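Local coordinates for protein hyaluronidase (Thermobaculum terrenum, PDB 5DIY) that probably removes O-linked N-acetylglucosamine from modified proteins, as a bacterial hexosaminidase of glycoside hydrolase family 84, at residues D25-F29 and K266-Y270; L180-P185 and S213-P217; F191-P195 and H206-V210; W288-V292 and M304-Y308. One frame throughout, in Å; residues are numbered along the deposited sequence.

Contact 1 (D25-F29 and K266-Y270)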
loop_
_atom_site.group_PDB
_atom_site.type_symbol
_atom_site.label_atom_id
_atom_site.label_comp_id
_atom_site.label_asym_id
_atom_site.label_seq_id
_atom_site.Cartn_x
_atom_site.Cartn_y
_atom_site.Cartn_z
ATOM N N ASP C 25 -6.638 -0.299 19.489
ATOM C CA ASP C 25 -5.882 0.951 19.376
ATOM C C ASP C 25 -6.233 1.723 18.089
ATOM O O ASP C 25 -6.439 2.933 18.124
ATOM C CB ASP C 25 -4.383 0.639 19.425
ATOM C CG ASP C 25 -3.523 1.881 19.358
ATOM O OD1 ASP C 25 -3.302 2.515 20.413
ATOM O OD2 ASP C 25 -3.062 2.216 18.245
ATOM N N MET C 26 -6.308 1.024 16.957
ATOM C CA MET C 26 -6.727 1.650 15.699
ATOM C C MET C 26 -8.115 2.290 15.807
ATOM O O MET C 26 -8.339 3.356 15.237
ATOM C CB MET C 26 -6.695 0.648 14.536
ATOM C CG MET C 26 -6.834 1.275 13.149
ATOM S SD MET C 26 -5.558 2.492 12.733
ATOM C CE MET C 26 -4.118 1.446 12.573
ATOM N N PHE C 27 -9.038 1.665 16.548
ATOM C CA PHE C 27 -10.377 2.250 16.729
ATOM C C PHE C 27 -10.323 3.595 17.454
ATOM O O PHE C 27 -11.110 4.495 17.142
ATOM C CB PHE C 27 -11.340 1.296 17.456
ATOM C CG PHE C 27 -11.651 0.015 16.707
ATOM C CD1 PHE C 27 -11.428 -0.122 15.330
ATOM C CD2 PHE C 27 -12.210 -1.058 17.390
ATOM C CE1 PHE C 27 -11.732 -1.307 14.673
ATOM C CE2 PHE C 27 -12.516 -2.247 16.734
ATOM C CZ PHE C 27 -12.276 -2.373 15.374
ATOM N N GLU C 28 -9.396 3.736 18.402
ATOM C CA GLU C 28 -9.168 5.021 19.079
ATOM C C GLU C 28 -8.584 6.062 18.120
ATOM O O GLU C 28 -9.041 7.203 18.098
ATOM C CB GLU C 28 -8.262 4.849 20.302
ATOM C CG GLU C 28 -8.925 4.062 21.427
ATOM C CD GLU C 28 -7.983 3.674 22.556
ATOM O OE1 GLU C 28 -6.742 3.754 22.394
ATOM O OE2 GLU C 28 -8.497 3.265 23.617
ATOM N N PHE C 29 -7.587 5.665 17.327
ATOM C CA PHE C 29 -7.055 6.521 16.255
ATOM C C PHE C 29 -8.152 6.937 15.260
ATOM O O PHE C 29 -8.227 8.105 14.858
ATOM C CB PHE C 29 -5.900 5.821 15.522
ATOM C CG PHE C 29 -5.439 6.540 14.278
ATOM C CD1 PHE C 29 -4.489 7.553 14.353
ATOM C CD2 PHE C 29 -5.956 6.198 13.028
ATOM C CE1 PHE C 29 -4.069 8.217 13.206
ATOM C CE2 PHE C 29 -5.540 6.861 11.880
ATOM C CZ PHE C 29 -4.593 7.873 11.971
ATOM N N LYS C 266 -0.709 4.689 10.281
ATOM C CA LYS C 266 -1.345 5.875 10.854
ATOM C C LYS C 266 -0.929 7.182 10.194
ATOM O O LYS C 266 -1.712 8.132 10.186
ATOM C CB LYS C 266 -1.113 5.951 12.362
ATOM C CG LYS C 266 -1.809 4.848 13.143
ATOM C CD LYS C 266 -1.495 4.965 14.621
ATOM C CE LYS C 266 -2.123 3.841 15.429
ATOM N NZ LYS C 266 -1.899 4.085 16.885
ATOM N N LEU C 267 0.290 7.225 9.647
ATOM C CA LEU C 267 0.792 8.415 8.962
ATOM C C LEU C 267 -0.039 8.725 7.692
ATOM O O LEU C 267 -0.632 9.798 7.609
ATOM C CB LEU C 267 2.309 8.301 8.688
ATOM C CG LEU C 267 3.164 9.559 8.807
ATOM C CD1 LEU C 267 4.592 9.229 8.388
ATOM C CD2 LEU C 267 2.602 10.696 7.970
ATOM N N PRO C 268 -0.110 7.788 6.721
ATOM C CA PRO C 268 -0.984 8.031 5.560
ATOM C C PRO C 268 -2.478 8.016 5.871
ATOM O O PRO C 268 -3.230 8.768 5.243
ATOM C CB PRO C 268 -0.622 6.892 4.593
ATOM C CG PRO C 268 -0.006 5.846 5.441
ATOM C CD PRO C 268 0.717 6.585 6.518
ATOM N N LEU C 269 -2.908 7.188 6.826
ATOM C CA LEU C 269 -4.322 7.174 7.248
ATOM C C LEU C 269 -4.779 8.505 7.851
ATOM O O LEU C 269 -5.925 8.923 7.632
ATOM C CB LEU C 269 -4.623 6.010 8.202
ATOM C CG LEU C 269 -4.579 4.600 7.591
ATOM C CD1 LEU C 269 -4.772 3.567 8.693
ATOM C CD2 LEU C 269 -5.608 4.418 6.482
ATOM N N TYR C 270 -3.891 9.171 8.592
ATOM C CA TYR C 270 -4.153 10.532 9.073
ATOM C C TYR C 270 -4.491 11.461 7.906
ATOM O O TYR C 270 -5.465 12.203 7.965
ATOM C CB TYR C 270 -2.955 11.083 9.862
ATOM C CG TYR C 270 -3.197 12.424 10.525
ATOM C CD1 TYR C 270 -3.128 13.612 9.796
ATOM C CD2 TYR C 270 -3.491 12.511 11.889
ATOM C CE1 TYR C 270 -3.352 14.839 10.395
ATOM C CE2 TYR C 270 -3.710 13.741 12.500
ATOM C CZ TYR C 270 -3.639 14.900 11.747
ATOM O OH TYR C 270 -3.853 16.132 12.330
#
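Phe29 lays one face of its ring over the aliphatic chain of Lys266, with Lys266 CG 4.0 Å from the ring centroid and 10° off the normal, a clear CH-pi contact. The ring tip reaches further, into the backbone of the second helix: Phe29 CZ comes to 3.4 Å from Lys266 O and 3.7 Å from Tyr270 N, while Phe29 CE2 rests 3.9 Å from Leu269 CB. Beyond the ring, Lys266 runs on with chi2 to chi4 all t. This full extension brings its ammonium to Asp25, one turn before Phe29, where Lys266 NZ and Asp25 OD2 form a 2.6 Å salt bridge. One lysine thus supplies both an apolar surface and a charge partner; Glu263 is its second carboxylate. Met26 adds looser packing, its SD 4.3 Å from Leu269 CD1. The two short helical segments are roughly parallel, at 30°, and their axes stay 12.2 Å apart, so long side chains must bridge the gap. In the TIM barrel, helix 20-32 follows the first strand and helix 262-277 the last, so this packing closes the helical ring where the first and last beta-alpha units lie side by side. Beneath it, Met26 and Leu269 both rest on Ile9 of strand 6-11; Phe27 packs on helix 58-73, and Leu267 and Tyr270 lean on helix 284-296.

Contact 2 (L180-P185 and S213-P217)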
loop_
_atom_site.group_PDB
_atom_site.type_symbol
_atom_site.label_atom_id
_atom_site.label_comp_id
_atom_site.label_asym_id
_atom_site.label_seq_id
_atom_site.Cartn_x
_atom_site.Cartn_y
_atom_site.Cartn_z
ATOM N N LEU C 180 -24.615 -6.813 -13.003
ATOM C CA LEU C 180 -24.649 -6.676 -11.546
ATOM C C LEU C 180 -25.463 -5.442 -11.119
ATOM O O LEU C 180 -26.243 -5.510 -10.169
ATOM C CB LEU C 180 -23.220 -6.602 -10.979
ATOM C CG LEU C 180 -22.886 -7.349 -9.693
ATOM C CD1 LEU C 180 -23.086 -8.854 -9.837
ATOM C CD2 LEU C 180 -21.446 -7.033 -9.314
ATOM N N GLY C 181 -25.287 -4.325 -11.822
ATOM C CA GLY C 181 -26.035 -3.104 -11.514
ATOM C C GLY C 181 -27.531 -3.253 -11.732
ATOM O O GLY C 181 -28.330 -2.692 -10.982
ATOM N N GLN C 182 -27.897 -4.020 -12.759
ATOM C CA GLN C 182 -29.294 -4.320 -13.081
ATOM C C GLN C 182 -29.941 -5.269 -12.062
ATOM O O GLN C 182 -31.069 -5.036 -11.630
ATOM C CB GLN C 182 -29.371 -4.920 -14.502
ATOM C CG GLN C 182 -30.771 -5.167 -15.062
ATOM C CD GLN C 182 -31.608 -3.900 -15.178
ATOM O OE1 GLN C 182 -31.096 -2.827 -15.490
ATOM N NE2 GLN C 182 -32.903 -4.024 -14.922
ATOM N N ARG C 183 -29.222 -6.320 -11.669
ATOM C CA ARG C 183 -29.803 -7.425 -10.881
ATOM C C ARG C 183 -29.598 -7.366 -9.369
ATOM O O ARG C 183 -30.351 -8.011 -8.636
ATOM C CB ARG C 183 -29.281 -8.761 -11.406
ATOM C CG ARG C 183 -29.593 -8.979 -12.878
ATOM C CD ARG C 183 -29.812 -10.440 -13.210
ATOM N NE ARG C 183 -30.186 -10.604 -14.616
ATOM C CZ ARG C 183 -30.708 -11.708 -15.152
ATOM N NH1 ARG C 183 -30.938 -12.798 -14.417
ATOM N NH2 ARG C 183 -31.007 -11.722 -16.449
ATOM N N LEU C 184 -28.591 -6.633 -8.891
ATOM C CA LEU C 184 -28.444 -6.410 -7.445
ATOM C C LEU C 184 -29.465 -5.386 -6.963
ATOM O O LEU C 184 -29.530 -4.303 -7.525
ATOM C CB LEU C 184 -27.046 -5.889 -7.072
ATOM C CG LEU C 184 -25.881 -6.871 -6.990
ATOM C CD1 LEU C 184 -24.607 -6.101 -6.685
ATOM C CD2 LEU C 184 -26.119 -7.933 -5.927
ATOM N N PRO C 185 -30.233 -5.706 -5.900
ATOM C CA PRO C 185 -31.053 -4.676 -5.241
ATOM C C PRO C 185 -30.233 -3.418 -4.934
ATOM O O PRO C 185 -29.079 -3.529 -4.506
ATOM C CB PRO C 185 -31.507 -5.359 -3.946
ATOM C CG PRO C 185 -31.504 -6.814 -4.268
ATOM C CD PRO C 185 -30.427 -7.035 -5.292
ATOM N N SER C 213 -22.912 2.092 -14.704
ATOM C CA SER C 213 -22.989 0.633 -14.856
ATOM C C SER C 213 -23.618 -0.048 -13.646
ATOM O O SER C 213 -24.434 -0.955 -13.798
ATOM C CB SER C 213 -21.610 0.034 -15.126
ATOM O OG SER C 213 -21.048 0.577 -16.302
ATOM N N LEU C 214 -23.255 0.401 -12.446
ATOM C CA LEU C 214 -23.796 -0.193 -11.216
ATOM C C LEU C 214 -25.213 0.286 -10.878
ATOM O O LEU C 214 -25.873 -0.311 -10.028
ATOM C CB LEU C 214 -22.856 0.073 -10.033
ATOM C CG LEU C 214 -21.466 -0.566 -10.106
ATOM C CD1 LEU C 214 -20.638 -0.143 -8.907
ATOM C CD2 LEU C 214 -21.545 -2.085 -10.194
ATOM N N GLN C 215 -25.660 1.361 -11.530
ATOM C CA GLN C 215 -26.935 2.030 -11.238
ATOM C C GLN C 215 -27.024 2.480 -9.776
ATOM O O GLN C 215 -28.101 2.522 -9.197
ATOM C CB GLN C 215 -28.132 1.161 -11.645
ATOM C CG GLN C 215 -28.134 0.799 -13.129
ATOM C CD GLN C 215 -29.317 -0.059 -13.534
ATOM O OE1 GLN C 215 -30.400 0.050 -12.964
ATOM N NE2 GLN C 215 -29.115 -0.918 -14.527
ATOM N N ARG C 216 -25.871 2.824 -9.201
ATOM C CA ARG C 216 -25.767 3.318 -7.828
ATOM C C ARG C 216 -24.372 3.924 -7.634
ATOM O O ARG C 216 -23.442 3.553 -8.358
ATOM C CB ARG C 216 -25.978 2.184 -6.816
ATOM C CG ARG C 216 -24.799 1.215 -6.695
ATOM C CD ARG C 216 -25.235 -0.167 -6.267
ATOM N NE ARG C 216 -26.032 -0.806 -7.308
ATOM C CZ ARG C 216 -26.779 -1.898 -7.152
ATOM N NH1 ARG C 216 -26.851 -2.530 -5.973
ATOM N NH2 ARG C 216 -27.472 -2.359 -8.190
ATOM N N PRO C 217 -24.217 4.844 -6.661
ATOM C CA PRO C 217 -22.864 5.267 -6.290
ATOM C C PRO C 217 -22.061 4.094 -5.728
ATOM O O PRO C 217 -22.578 3.342 -4.905
ATOM C CB PRO C 217 -23.108 6.323 -5.204
ATOM C CG PRO C 217 -24.499 6.788 -5.422
ATOM C CD PRO C 217 -25.248 5.589 -5.915
#
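This is a polar junction between the C-terminal ends of two neighbouring helices, 175-183 and 204-214, where an arginine side chain gathers up backbone carbonyls. Arg216 NH2 donates to Leu184 O at 2.9 Å in good geometry and weakly to Gly181 O, also at 2.9 Å; Arg216 NH1 makes a weak bond to Pro185 O at 2.8 Å. The guanidinium is held from its own side as well, by Arg216 NE to Leu214 O at 2.8 Å, and NH1 also bonds Ile188 O. It therefore ties the end of one helix to the last turn of the other. The backbones come very close: Gly181 CA lies 3.2 Å from Leu214 O and makes a CA-H...O contact with Ser213 O at 3.5 Å. A CB on Gly181 would point straight at the other helix and collide with Ser213 O, so the approach depends on glycine. Helix 204-214 ends in a Schellman motif with Gln215, at positive phi, as its C-prime residue, and in this TIM barrel the chain then turns into strand 218-222. Gln215 faces helix 175-183, its NE2 donating to Gln182 OE1 at 2.9 Å with a nearly straight bond, while its OE1 accepts from Lys186. On the barrel side, Leu184, Leu214 and the Arg216 side chain all pack on Val190 of strand 189-192, and Leu184 also touches Leu145 of helix 137-153.

Contact 3 (F191-P195 and H206-V210)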
loop_
_atom_site.group_PDB
_atom_site.type_symbol
_atom_site.label_atom_id
_atom_site.label_comp_id
_atom_site.label_asym_id
_atom_site.label_seq_id
_atom_site.Cartn_x
_atom_site.Cartn_y
_atom_site.Cartn_z
ATOM N N PHE C 191 -18.327 -2.516 -3.991
ATOM C CA PHE C 191 -16.945 -2.035 -3.921
ATOM C C PHE C 191 -16.324 -1.864 -5.303
ATOM O O PHE C 191 -16.746 -2.483 -6.284
ATOM C CB PHE C 191 -16.059 -2.987 -3.096
ATOM C CG PHE C 191 -15.964 -2.647 -1.631
ATOM C CD1 PHE C 191 -15.610 -1.368 -1.217
ATOM C CD2 PHE C 191 -16.159 -3.629 -0.664
ATOM C CE1 PHE C 191 -15.489 -1.061 0.124
ATOM C CE2 PHE C 191 -16.037 -3.329 0.683
ATOM C CZ PHE C 191 -15.703 -2.039 1.074
ATOM N N TRP C 192 -15.285 -1.040 -5.348
ATOM C CA TRP C 192 -14.537 -0.766 -6.563
ATOM C C TRP C 192 -13.201 -0.136 -6.156
ATOM O O TRP C 192 -13.170 0.717 -5.267
ATOM C CB TRP C 192 -15.350 0.193 -7.434
ATOM C CG TRP C 192 -14.734 0.494 -8.732
ATOM C CD1 TRP C 192 -14.047 1.616 -9.060
ATOM C CD2 TRP C 192 -14.739 -0.332 -9.893
ATOM N NE1 TRP C 192 -13.611 1.541 -10.355
ATOM C CE2 TRP C 192 -14.021 0.352 -10.893
ATOM C CE3 TRP C 192 -15.270 -1.591 -10.185
ATOM C CZ2 TRP C 192 -13.833 -0.174 -12.170
ATOM C CZ3 TRP C 192 -15.079 -2.116 -11.457
ATOM C CH2 TRP C 192 -14.371 -1.407 -12.431
ATOM N N THR C 193 -12.107 -0.548 -6.791
ATOM C CA THR C 193 -10.759 -0.077 -6.409
ATOM C C THR C 193 -10.177 1.001 -7.325
ATOM O O THR C 193 -9.188 1.635 -6.967
ATOM C CB THR C 193 -9.742 -1.248 -6.242
ATOM O OG1 THR C 193 -9.354 -1.765 -7.521
ATOM C CG2 THR C 193 -10.335 -2.383 -5.404
ATOM N N GLY C 194 -10.783 1.205 -8.494
ATOM C CA GLY C 194 -10.437 2.312 -9.394
ATOM C C GLY C 194 -9.896 1.771 -10.703
ATOM O O GLY C 194 -10.176 0.631 -11.043
ATOM N N PRO C 195 -9.128 2.583 -11.456
ATOM C CA PRO C 195 -8.562 2.077 -12.721
ATOM C C PRO C 195 -7.622 0.871 -12.579
ATOM O O PRO C 195 -7.537 0.064 -13.493
ATOM C CB PRO C 195 -7.812 3.290 -13.287
ATOM C CG PRO C 195 -8.503 4.463 -12.686
ATOM C CD PRO C 195 -8.910 4.032 -11.304
ATOM N N HIS C 206 -14.132 8.888 -13.884
ATOM C CA HIS C 206 -14.050 7.436 -13.773
ATOM C C HIS C 206 -15.179 6.883 -12.909
ATOM O O HIS C 206 -15.857 5.938 -13.313
ATOM C CB HIS C 206 -12.690 6.995 -13.211
ATOM C CG HIS C 206 -12.503 5.512 -13.193
ATOM N ND1 HIS C 206 -12.474 4.763 -14.346
ATOM C CD2 HIS C 206 -12.344 4.637 -12.171
ATOM C CE1 HIS C 206 -12.305 3.490 -14.038
ATOM N NE2 HIS C 206 -12.220 3.387 -12.725
ATOM N N MET C 207 -15.387 7.476 -11.736
ATOM C CA MET C 207 -16.428 6.992 -10.814
ATOM C C MET C 207 -17.854 7.283 -11.306
ATOM O O MET C 207 -18.782 6.572 -10.922
ATOM C CB MET C 207 -16.198 7.512 -9.393
ATOM C CG MET C 207 -14.857 7.097 -8.787
ATOM S SD MET C 207 -14.455 5.335 -8.887
ATOM C CE MET C 207 -15.819 4.653 -7.942
ATOM N N GLN C 208 -18.012 8.312 -12.142
ATOM C CA GLN C 208 -19.260 8.554 -12.894
ATOM C C GLN C 208 -19.624 7.363 -13.766
ATOM O O GLN C 208 -20.770 6.914 -13.760
ATOM C CB GLN C 208 -19.146 9.786 -13.808
ATOM C CG GLN C 208 -19.502 11.113 -13.163
ATOM C CD GLN C 208 -19.380 12.291 -14.122
ATOM O OE1 GLN C 208 -18.889 12.154 -15.248
ATOM N NE2 GLN C 208 -19.828 13.460 -13.678
ATOM N N GLU C 209 -18.644 6.865 -14.518
ATOM C CA GLU C 209 -18.854 5.702 -15.381
ATOM C C GLU C 209 -19.238 4.480 -14.566
ATOM O O GLU C 209 -20.204 3.798 -14.895
ATOM C CB GLU C 209 -17.610 5.388 -16.206
ATOM C CG GLU C 209 -17.294 6.417 -17.272
ATOM C CD GLU C 209 -15.999 6.098 -17.991
ATOM O OE1 GLU C 209 -14.918 6.387 -17.430
ATOM O OE2 GLU C 209 -16.062 5.546 -19.109
ATOM N N VAL C 210 -18.495 4.229 -13.487
ATOM C CA VAL C 210 -18.786 3.108 -12.587
ATOM C C VAL C 210 -20.224 3.214 -12.056
ATOM O O VAL C 210 -20.964 2.227 -12.057
ATOM C CB VAL C 210 -17.799 3.022 -11.393
ATOM C CG1 VAL C 210 -18.216 1.916 -10.418
ATOM C CG2 VAL C 210 -16.374 2.754 -11.871
#
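Within the beta-alpha-beta unit 189-192, 204-214, 218-222 of the TIM barrel, the end of the strand packs against its own crossover helix. Trp192, with chi1 t, sends its indole out from the strand toward the helix. Val210, also t, sets CG2 over the five-membered ring, 3.6 Å from its centroid, as a CH-pi contact. Met207 folds back through three m torsions, which brings its end in beside the indole: Met207 CE is 3.7 Å from Trp192 CD1, and the sulfur makes an oblique Met-aromatic contact. Thr193 CB points away from the helix, and this residue touches the bound NAG, so Trp192 at the strand end faces the helix and Thr193, just past it, the sugar. Gly194 has a phi of 117°, a backbone shape that calls for glycine, and it leads into Pro195, whose CG sits over the His206 imidazole 3.9 Å from the centroid. His206, t at chi1, turns its NE2 back to accept a weak hydrogen bond from Trp192 NE1 at 3.3 Å.

Contact 4 (W288-V292 and M304-Y308)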
loop_
_atom_site.group_PDB
_atom_site.type_symbol
_atom_site.label_atom_id
_atom_site.label_comp_id
_atom_site.label_asym_id
_atom_site.label_seq_id
_atom_site.Cartn_x
_atom_site.Cartn_y
_atom_site.Cartn_z
ATOM N N TRP C 288 0.446 15.780 5.561
ATOM C CA TRP C 288 1.522 14.871 5.950
ATOM C C TRP C 288 2.395 15.444 7.077
ATOM O O TRP C 288 2.785 14.707 7.980
ATOM C CB TRP C 288 2.375 14.505 4.737
ATOM C CG TRP C 288 3.256 13.328 4.947
ATOM C CD1 TRP C 288 2.915 12.011 4.830
ATOM C CD2 TRP C 288 4.640 13.358 5.300
ATOM N NE1 TRP C 288 4.003 11.210 5.095
ATOM C CE2 TRP C 288 5.078 12.011 5.384
ATOM C CE3 TRP C 288 5.557 14.389 5.548
ATOM C CZ2 TRP C 288 6.390 11.670 5.707
ATOM C CZ3 TRP C 288 6.867 14.050 5.877
ATOM C CH2 TRP C 288 7.270 12.695 5.948
ATOM N N ARG C 289 2.667 16.750 7.036
ATOM C CA ARG C 289 3.475 17.425 8.077
ATOM C C ARG C 289 2.747 17.549 9.416
ATOM O O ARG C 289 3.356 17.363 10.470
ATOM C CB ARG C 289 3.932 18.811 7.606
ATOM C CG ARG C 289 4.942 18.752 6.472
ATOM C CD ARG C 289 5.097 20.097 5.773
ATOM N NE ARG C 289 5.559 21.135 6.696
ATOM C CZ ARG C 289 6.812 21.271 7.149
ATOM N NH1 ARG C 289 7.786 20.441 6.773
ATOM N NH2 ARG C 289 7.096 22.257 7.999
ATOM N N GLN C 290 1.457 17.872 9.378
ATOM C CA GLN C 290 0.639 17.857 10.593
ATOM C C GLN C 290 0.536 16.437 11.170
ATOM O O GLN C 290 0.592 16.256 12.392
ATOM C CB GLN C 290 -0.756 18.437 10.342
ATOM C CG GLN C 290 -1.500 18.784 11.626
ATOM C CD GLN C 290 -2.778 19.562 11.377
ATOM O OE1 GLN C 290 -2.898 20.720 11.782
ATOM N NE2 GLN C 290 -3.741 18.930 10.705
ATOM N N ALA C 291 0.394 15.443 10.290
ATOM C CA ALA C 291 0.389 14.030 10.687
ATOM C C ALA C 291 1.664 13.640 11.430
ATOM O O ALA C 291 1.590 13.075 12.524
ATOM C CB ALA C 291 0.204 13.128 9.473
ATOM N N VAL C 292 2.819 13.941 10.829
ATOM C CA VAL C 292 4.132 13.657 11.436
ATOM C C VAL C 292 4.283 14.339 12.808
ATOM O O VAL C 292 4.720 13.700 13.761
ATOM C CB VAL C 292 5.313 14.061 10.503
ATOM C CG1 VAL C 292 6.653 14.042 11.241
ATOM C CG2 VAL C 292 5.385 13.140 9.292
ATOM N N MET C 304 11.931 13.403 9.053
ATOM C CA MET C 304 10.920 12.600 8.357
ATOM C C MET C 304 10.765 13.059 6.911
ATOM O O MET C 304 10.741 12.228 6.010
ATOM C CB MET C 304 9.569 12.618 9.092
ATOM C CG MET C 304 9.520 11.706 10.317
ATOM S SD MET C 304 9.852 9.969 9.972
ATOM C CE MET C 304 8.472 9.562 8.903
ATOM N N GLU C 305 10.679 14.370 6.696
ATOM C CA GLU C 305 10.672 14.944 5.345
ATOM C C GLU C 305 11.800 14.346 4.497
ATOM O O GLU C 305 11.563 13.849 3.394
ATOM C CB GLU C 305 10.813 16.473 5.397
ATOM C CG GLU C 305 9.561 17.226 5.839
ATOM C CD GLU C 305 8.556 17.477 4.717
ATOM O OE1 GLU C 305 8.653 16.864 3.629
ATOM O OE2 GLU C 305 7.645 18.306 4.918
ATOM N N LYS C 306 13.016 14.357 5.039
ATOM C CA LYS C 306 14.187 13.853 4.316
ATOM C C LYS C 306 14.126 12.352 4.050
ATOM O O LYS C 306 14.433 11.907 2.953
ATOM C CB LYS C 306 15.482 14.171 5.078
ATOM C CG LYS C 306 16.735 13.989 4.243
ATOM C CD LYS C 306 16.854 15.125 3.235
ATOM C CE LYS C 306 17.745 14.769 2.080
ATOM N NZ LYS C 306 17.606 15.780 0.998
ATOM N N PHE C 307 13.756 11.587 5.071
ATOM C CA PHE C 307 13.663 10.141 4.965
ATOM C C PHE C 307 12.563 9.738 3.970
ATOM O O PHE C 307 12.719 8.751 3.241
ATOM C CB PHE C 307 13.406 9.538 6.353
ATOM C CG PHE C 307 13.249 8.046 6.355
ATOM C CD1 PHE C 307 14.333 7.220 6.070
ATOM C CD2 PHE C 307 12.022 7.460 6.668
ATOM C CE1 PHE C 307 14.196 5.843 6.076
ATOM C CE2 PHE C 307 11.881 6.077 6.684
ATOM C CZ PHE C 307 12.967 5.268 6.384
ATOM N N TYR C 308 11.470 10.511 3.936
ATOM C CA TYR C 308 10.359 10.240 3.016
ATOM C C TYR C 308 10.770 10.371 1.542
ATOM O O TYR C 308 10.225 9.664 0.699
ATOM C CB TYR C 308 9.104 11.088 3.314
ATOM C CG TYR C 308 8.035 10.880 2.256
ATOM C CD1 TYR C 308 7.534 9.597 1.998
ATOM C CD2 TYR C 308 7.585 11.935 1.456
ATOM C CE1 TYR C 308 6.604 9.370 0.990
ATOM C CE2 TYR C 308 6.643 11.717 0.450
ATOM C CZ TYR C 308 6.157 10.433 0.223
ATOM O OH TYR C 308 5.236 10.196 -0.765
#
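Trp288 gives up more surface than any other residue here, its indole pointing from helix 284-296 into the flank of helix 301-308. The far corner of the ring does the work: Trp288 CH2 is 3.5 Å from Met304 O, 3.9 Å from Met304 CB and 3.6 Å from Tyr308 CB. Tyr308 CD2 lies over one face of the indole, although the two rings meet obliquely, with planes at 36°. On the five-membered ring, NE1 is hydrogen-bonded to Ile237 O. Glu305 is the second large contributor. Its chain bends through two m torsions, placing its CD 4.0 Å from Trp288 CZ3, and its carboxylate meets Arg289 in a salt bridge, with NH1 donating to OE2 at 2.8 Å in a nearly straight line. Arg289 is exposed and Glu305 partly so, unlike the buried Trp288 and Met304. Met304 comes third, and its CG lies 3.8 Å from Val292 CG1. The short helical segments cross at 121°, neither parallel nor antiparallel, with their axes 11.7 Å apart. Two consecutive helices joined by a brief connection are thus packed obliquely, with one large aromatic as the main contributor. Helix 284-296 lies against the barrel helix 262-277, and Phe307 packs on helices 340-362 and 373-398, so the arrangement belongs to the junction between the TIM barrel and the C-terminal helical region.

Contacts 1, 2 and 3 all belong to the barrel, and contact 4 lies beside it. Contacts 2 and 3 share helix 204-214, with centres 13 Å apart: contact 2 joins its C-terminal end to the preceding barrel helix, contact 3 its residues 206-210 to its own strand. Contacts 1 and 4, 16 Å apart between centres, touch directly, Leu267 CD2 meeting Trp288 NE1 at 3.2 Å, so barrel closure continues into the helical junction. Contacts 2 and 4 lie on opposite sides of the chain's centre, 41 Å apart between centres. Contact 3 reaches the sugar through Thr193; the side chains of Leu180 and Leu269 stay about 12 and 13 Å from the NAG.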